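Local structure of alpha-amylase/trypsin inhibitor (1B1U) at residues Thr28-Gly32 and Pro83-Arg87; Arg61-Asp65 and Glu75-Leu79. The protein inhibits both trypsin and alpha-amylase, and may protect ragi seeds against hydrolytic enzymes of their own or of outside origin. One frame throughout, in Å; residues are numbered along the deposited sequence.

Along the chain, helix 19-29 comes first, and its last residue, Cys29, is one half of the disulfide in interaction 1. Two further helices, 37-50 and 53-64, follow, and interaction 2 joins the end of the second, at 61-65, to 75-79. The short loop it closes contains strand 67-68 and leads back through strand 74-75 into the contact. The chain then runs on to 83-87, where Cys85 completes interaction 1, tying the end of helix 19-29 to the start of helix 87-93. Interaction 2 is therefore nested inside the long loop closed by interaction 1. Their centres lie about 16 Å apart, the outer contact at the surface and the inner nearer the middle of the molecule.

Interaction 1 of 2, residues Thr28-Gly32 and Pro83-Arg87; sequences TCGVG and PGCPR
Cys29 and Cys85 are joined covalently, SG to SG at 2.0 Å, and account for most of the surface buried between 28-32 and 83-87. The two sulfurs arrive by different rotations: Cys29 SG lies beside its own backbone N (chi1 -38°), whereas Cys85 SG is anti to its backbone N (chi1 -164°). The torsion of only 60° about the S-S bond folds the bridge tightly and sets the CB atoms of Cys29 and Cys85 3.5 Å apart, a separation fixed by the covalent link and shorter than unbonded carbons would keep. Cys29 ends helix 19-29, and Cys85 stands just before Pro86, the N-cap residue of helix 87-93, so the bond joins the end of one helix to the beginning of another. It is one of five disulfides in this small, cysteine-rich inhibitor of the cereal trypsin/alpha-amylase family, whose regular structure is mostly helix. The chain leaves helix 19-29 at Gly30, and this carries Val31 alongside the bridge, where its CG2 methyl reaches Cys85 CB at 4.1 Å and approaches Pro83 O at 3.8 Å. Valine suits this place because that apolar methyl packs on the cysteine carbon and asks for no polar partner. Gly30 has a positive phi that would press a side chain against the preceding carbonyl; Gly84, also with positive phi, meets the same constraint across the contact. No direct hydrogen bond joins the segments, but water 1 donates to Cys29 O at 2.6 Å and, more weakly, to Gly84 O at 3.3 Å.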
ATOM      1  N   THR A  28      -3.492  11.898   1.129  1.00 22.27           N
ATOM      2  CA  THR A  28      -3.510  12.206  -0.296  1.00 22.55           C
ATOM      3  C   THR A  28      -4.483  13.320  -0.693  1.00 23.61           C
ATOM      4  O   THR A  28      -4.134  14.222  -1.453  1.00 24.80           O
ATOM      5  CB  THR A  28      -3.856  10.928  -1.111  1.00 22.28           C
ATOM      6  OG1 THR A  28      -2.799   9.965  -0.986  1.00 26.56           O
ATOM      7  CG2 THR A  28      -4.037  11.252  -2.554  1.00 22.64           C
ATOM      8  N   CYS A  29      -5.703  13.259  -0.181  1.00 24.23           N
ATOM      9  CA  CYS A  29      -6.714  14.248  -0.531  1.00 29.35           C
ATOM     10  C   CYS A  29      -7.215  15.028   0.686  1.00 33.54           C
ATOM     11  O   CYS A  29      -8.051  15.925   0.560  1.00 34.24           O
ATOM     12  CB  CYS A  29      -7.891  13.547  -1.230  1.00 29.97           C
ATOM     13  SG  CYS A  29      -7.430  12.182  -2.357  1.00 19.50           S
ATOM     14  N   GLY A  30      -6.706  14.676   1.861  1.00 37.71           N
ATOM     15  CA  GLY A  30      -7.110  15.360   3.077  1.00 41.42           C
ATOM     16  C   GLY A  30      -8.369  14.773   3.680  1.00 44.54           C
ATOM     17  O   GLY A  30      -8.798  15.203   4.751  1.00 44.06           O
ATOM     18  N   VAL A  31      -8.954  13.791   2.999  1.00 46.87           N
ATOM     19  CA  VAL A  31     -10.181  13.147   3.454  1.00 51.06           C
ATOM     20  C   VAL A  31      -9.973  12.240   4.667  1.00 54.10           C
ATOM     21  O   VAL A  31      -9.316  11.206   4.566  1.00 57.45           O
ATOM     22  CB  VAL A  31     -10.804  12.308   2.318  1.00 51.54           C
ATOM     23  CG1 VAL A  31     -11.745  11.247   2.898  1.00 51.77           C
ATOM     24  CG2 VAL A  31     -11.552  13.226   1.355  1.00 49.57           C
ATOM     25  N   GLY A  32     -10.550  12.628   5.803  1.00 57.21           N
ATOM     26  CA  GLY A  32     -10.420  11.844   7.022  1.00 59.66           C
ATOM     27  C   GLY A  32     -11.631  10.972   7.326  1.00 61.81           C
ATOM     28  O   GLY A  32     -12.763  11.471   7.316  1.00 63.00           O
ATOM     29  N   PRO A  83     -15.708  10.649  -2.242  1.00 21.34           N
ATOM     30  CA  PRO A  83     -16.080  12.056  -2.448  1.00 24.70           C
ATOM     31  C   PRO A  83     -14.905  12.990  -2.147  1.00 26.53           C
ATOM     32  O   PRO A  83     -14.474  13.109  -1.000  1.00 29.33           O
ATOM     33  CB  PRO A  83     -17.251  12.284  -1.480  1.00 25.26           C
ATOM     34  CG  PRO A  83     -17.319  11.063  -0.603  1.00 25.84           C
ATOM     35  CD  PRO A  83     -16.632   9.945  -1.334  1.00 23.70           C
ATOM     36  N   GLY A  84     -14.386  13.643  -3.180  1.00 24.87           N
ATOM     37  CA  GLY A  84     -13.275  14.547  -2.983  1.00 22.62           C
ATOM     38  C   GLY A  84     -11.920  13.878  -3.083  1.00 22.96           C
ATOM     39  O   GLY A  84     -10.891  14.558  -3.059  1.00 23.97           O
ATOM     40  N   CYS A  85     -11.906  12.552  -3.197  1.00 19.38           N
ATOM     41  CA  CYS A  85     -10.644  11.822  -3.299  1.00 18.45           C
ATOM     42  C   CYS A  85     -10.571  10.773  -4.433  1.00 17.27           C
ATOM     43  O   CYS A  85     -10.661   9.571  -4.197  1.00 21.12           O
ATOM     44  CB  CYS A  85     -10.315  11.166  -1.946  1.00 11.15           C
ATOM     45  SG  CYS A  85      -8.590  10.607  -1.758  1.00 20.79           S
ATOM     46  N   PRO A  86     -10.416  11.228  -5.683  1.00 14.56           N
ATOM     47  CA  PRO A  86     -10.327  10.306  -6.812  1.00 13.06           C
ATOM     48  C   PRO A  86      -9.224   9.298  -6.587  1.00 13.52           C
ATOM     49  O   PRO A  86      -8.243   9.599  -5.927  1.00 15.07           O
ATOM     50  CB  PRO A  86     -10.013  11.213  -8.004  1.00 14.88           C
ATOM     51  CG  PRO A  86      -9.620  12.528  -7.422  1.00 16.01           C
ATOM     52  CD  PRO A  86     -10.350  12.629  -6.124  1.00 18.09           C
ATOM     53  N   ARG A  87      -9.380   8.104  -7.153  1.00 14.80           N
ATOM     54  CA  ARG A  87      -8.379   7.060  -7.003  1.00 10.25           C
ATOM     55  C   ARG A  87      -7.065   7.396  -7.700  1.00  7.50           C
ATOM     56  O   ARG A  87      -6.045   6.780  -7.409  1.00 12.32           O
ATOM     57  CB  ARG A  87      -8.918   5.719  -7.528  1.00 19.27           C
ATOM     58  CG  ARG A  87      -9.400   5.737  -8.971  1.00 12.00           C
ATOM     59  CD  ARG A  87     -10.284   4.523  -9.272  1.00 20.04           C
ATOM     60  NE  ARG A  87     -11.425   4.390  -8.358  1.00 17.13           N
ATOM     61  CZ  ARG A  87     -12.557   3.760  -8.661  1.00 11.22           C
ATOM     62  NH1 ARG A  87     -12.710   3.205  -9.853  1.00 23.04           N
ATOM     63  NH2 ARG A  87     -13.530   3.660  -7.773  1.00  4.58           N
TER
HETATM   64  O   HOH W   1     -10.470  16.448  -0.378  1.00 24.83           O

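Interaction 2 of 2, residues Arg61-Asp65 and Glu75-Leu79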
ATOM      1  N   ARG A  61       1.531  -2.055  -5.010  1.00  8.23           N
ATOM      2  CA  ARG A  61       0.857  -2.130  -6.309  1.00 10.55           C
ATOM      3  C   ARG A  61      -0.468  -2.861  -6.149  1.00  8.97           C
ATOM      4  O   ARG A  61      -1.479  -2.479  -6.743  1.00 10.20           O
ATOM      5  CB  ARG A  61       1.724  -2.876  -7.329  1.00 10.43           C
ATOM      6  CG  ARG A  61       1.232  -2.774  -8.772  1.00 10.09           C
ATOM      7  CD  ARG A  61       1.741  -3.944  -9.626  1.00  6.19           C
ATOM      8  NE  ARG A  61       1.335  -5.231  -9.075  1.00  2.00           N
ATOM      9  CZ  ARG A  61       0.095  -5.694  -9.149  1.00  6.36           C
ATOM     10  NH1 ARG A  61      -0.834  -4.977  -9.751  1.00 12.32           N
ATOM     11  NH2 ARG A  61      -0.232  -6.851  -8.599  1.00  8.81           N
ATOM     12  N   ILE A  62      -0.468  -3.910  -5.335  1.00  9.29           N
ATOM     13  CA  ILE A  62      -1.688  -4.681  -5.117  1.00 12.69           C
ATOM     14  C   ILE A  62      -2.736  -3.818  -4.423  1.00 12.62           C
ATOM     15  O   ILE A  62      -3.937  -3.981  -4.646  1.00 13.53           O
ATOM     16  CB  ILE A  62      -1.440  -5.938  -4.233  1.00 14.22           C
ATOM     17  CG1 ILE A  62      -0.321  -6.807  -4.815  1.00 15.47           C
ATOM     18  CG2 ILE A  62      -2.720  -6.741  -4.123  1.00 13.89           C
ATOM     19  CD1 ILE A  62       0.013  -8.044  -3.952  1.00  9.31           C
ATOM     20  N   LEU A  63      -2.275  -2.913  -3.559  1.00 16.51           N
ATOM     21  CA  LEU A  63      -3.176  -2.021  -2.832  1.00 10.50           C
ATOM     22  C   LEU A  63      -3.891  -1.138  -3.836  1.00  4.77           C
ATOM     23  O   LEU A  63      -5.101  -0.931  -3.756  1.00  2.38           O
ATOM     24  CB  LEU A  63      -2.388  -1.140  -1.853  1.00 13.47           C
ATOM     25  CG  LEU A  63      -3.095   0.026  -1.148  1.00 11.71           C
ATOM     26  CD1 LEU A  63      -4.290  -0.469  -0.313  1.00  6.85           C
ATOM     27  CD2 LEU A  63      -2.073   0.744  -0.270  1.00 13.25           C
ATOM     28  N   MET A  64      -3.130  -0.613  -4.781  1.00  2.00           N
ATOM     29  CA  MET A  64      -3.696   0.256  -5.791  1.00  6.05           C
ATOM     30  C   MET A  64      -4.561  -0.482  -6.808  1.00  9.03           C
ATOM     31  O   MET A  64      -5.782  -0.339  -6.843  1.00  6.95           O
ATOM     32  CB  MET A  64      -2.573   0.975  -6.531  1.00  8.12           C
ATOM     33  CG  MET A  64      -1.406   1.403  -5.654  1.00  4.18           C
ATOM     34  SD  MET A  64      -0.130   2.207  -6.606  1.00  8.39           S
ATOM     35  CE  MET A  64       1.241   1.268  -6.194  1.00  2.30           C
ATOM     36  N   ASP A  65      -3.899  -1.311  -7.604  1.00 14.04           N
ATOM     37  CA  ASP A  65      -4.521  -2.048  -8.694  1.00 14.24           C
ATOM     38  C   ASP A  65      -5.133  -3.425  -8.466  1.00 15.19           C
ATOM     39  O   ASP A  65      -6.073  -3.799  -9.159  1.00 19.44           O
ATOM     40  CB  ASP A  65      -3.506  -2.098  -9.825  1.00 13.12           C
ATOM     41  CG  ASP A  65      -2.872  -0.746 -10.062  1.00  8.64           C
ATOM     42  OD1 ASP A  65      -3.516   0.253  -9.683  1.00 13.54           O
ATOM     43  OD2 ASP A  65      -1.752  -0.666 -10.611  1.00  9.53           O
ATOM     44  N   GLU A  75      -8.164 -10.033  -4.602  1.00 25.90           N
ATOM     45  CA  GLU A  75      -8.088  -9.145  -3.450  1.00 26.86           C
ATOM     46  C   GLU A  75      -7.164  -7.994  -3.808  1.00 27.00           C
ATOM     47  O   GLU A  75      -6.154  -8.188  -4.484  1.00 27.46           O
ATOM     48  CB  GLU A  75      -7.579  -9.897  -2.206  1.00 28.28           C
ATOM     49  CG  GLU A  75      -6.234 -10.608  -2.354  1.00 26.89           C
ATOM     50  CD  GLU A  75      -5.935 -11.560  -1.190  1.00 26.62           C
ATOM     51  OE1 GLU A  75      -6.877 -11.967  -0.477  1.00 27.69           O
ATOM     52  OE2 GLU A  75      -4.753 -11.902  -0.985  1.00 25.86           O
ATOM     53  N   GLY A  76      -7.524  -6.792  -3.373  1.00 26.52           N
ATOM     54  CA  GLY A  76      -6.711  -5.630  -3.676  1.00 26.04           C
ATOM     55  C   GLY A  76      -7.538  -4.534  -4.316  1.00 24.23           C
ATOM     56  O   GLY A  76      -8.760  -4.639  -4.387  1.00 21.92           O
ATOM     57  N   ARG A  77      -6.872  -3.490  -4.798  1.00 23.36           N
ATOM     58  CA  ARG A  77      -7.561  -2.361  -5.417  1.00 22.86           C
ATOM     59  C   ARG A  77      -8.491  -1.726  -4.382  1.00 20.88           C
ATOM     60  O   ARG A  77      -9.701  -1.619  -4.569  1.00 18.96           O
ATOM     61  CB  ARG A  77      -8.358  -2.817  -6.645  1.00 23.94           C
ATOM     62  CG  ARG A  77      -8.851  -1.677  -7.545  1.00 24.50           C
ATOM     63  CD  ARG A  77     -10.349  -1.817  -7.875  1.00 25.13           C
ATOM     64  NE  ARG A  77     -10.906  -0.616  -8.504  1.00 18.91           N
ATOM     65  CZ  ARG A  77     -10.420  -0.060  -9.608  1.00 18.71           C
ATOM     66  NH1 ARG A  77      -9.367  -0.592 -10.216  1.00 20.10           N
ATOM     67  NH2 ARG A  77     -10.983   1.026 -10.111  1.00 15.22           N
ATOM     68  N   LEU A  78      -7.905  -1.308  -3.271  1.00 23.55           N
ATOM     69  CA  LEU A  78      -8.669  -0.669  -2.214  1.00 20.08           C
ATOM     70  C   LEU A  78      -8.710   0.840  -2.483  1.00 14.58           C
ATOM     71  O   LEU A  78      -9.555   1.551  -1.937  1.00 16.09           O
ATOM     72  CB  LEU A  78      -8.008  -0.950  -0.860  1.00 19.02           C
ATOM     73  CG  LEU A  78      -8.330  -2.221  -0.059  1.00 21.30           C
ATOM     74  CD1 LEU A  78      -8.976  -3.273  -0.956  1.00 20.20           C
ATOM     75  CD2 LEU A  78      -7.035  -2.756   0.577  1.00 13.31           C
ATOM     76  N   LEU A  79      -7.788   1.311  -3.322  1.00 10.10           N
ATOM     77  CA  LEU A  79      -7.683   2.729  -3.671  1.00  7.12           C
ATOM     78  C   LEU A  79      -8.739   3.138  -4.697  1.00  9.20           C
ATOM     79  O   LEU A  79      -8.426   3.497  -5.836  1.00  7.06           O
ATOM     80  CB  LEU A  79      -6.266   3.049  -4.195  1.00  4.24           C
ATOM     81  CG  LEU A  79      -5.075   2.828  -3.226  1.00  7.48           C
ATOM     82  CD1 LEU A  79      -3.910   3.735  -3.591  1.00  2.00           C
ATOM     83  CD2 LEU A  79      -5.486   3.088  -1.783  1.00  5.81           C
TER
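The backbone of 75-79 runs past the last turn of helix 53-64, with Arg77 N donating to Ile62 O at 3.0 Å (165° at the hydrogen) and Leu78 N to Leu63 O at 2.9 Å. In the disulfide-linked four-helix fold of the cereal trypsin/alpha-amylase inhibitors, the segment leaving the small antiparallel strand pair thus supplies N-H groups to carbonyls near the helix C terminus. Gly76 fits because a CB would collide with Ile62 O, and its phi of 127° also disfavours a side chain. Leu63 and Leu79 cross at about a right angle, Leu63 CG against Leu79 CD2 at 3.9 Å, while CD1 of Leu79 lies alongside Met64 CG. Leu63 CG stands anti to its backbone N (chi1 170°), which brings CD1 to Leu78 CD2 at 3.7 Å, again nearly at right angles. Apolar and unbranched at CB, the buried Leu63, Met64 and Leu79 can reach across and interlock; helix 19-29 adds Val24 against Leu79. An alanine at Leu79 would lack CG and both methyls, and the loss would probably open a gap between Leu63, Met64 and Val24. Arg77 lays the aliphatic base of its side chain across the carbonyls of Met64 and Asp65, CB 3.5 Å from Asp65 O, and its CA-H points at Met64 O, with CA to O at 3.0 Å.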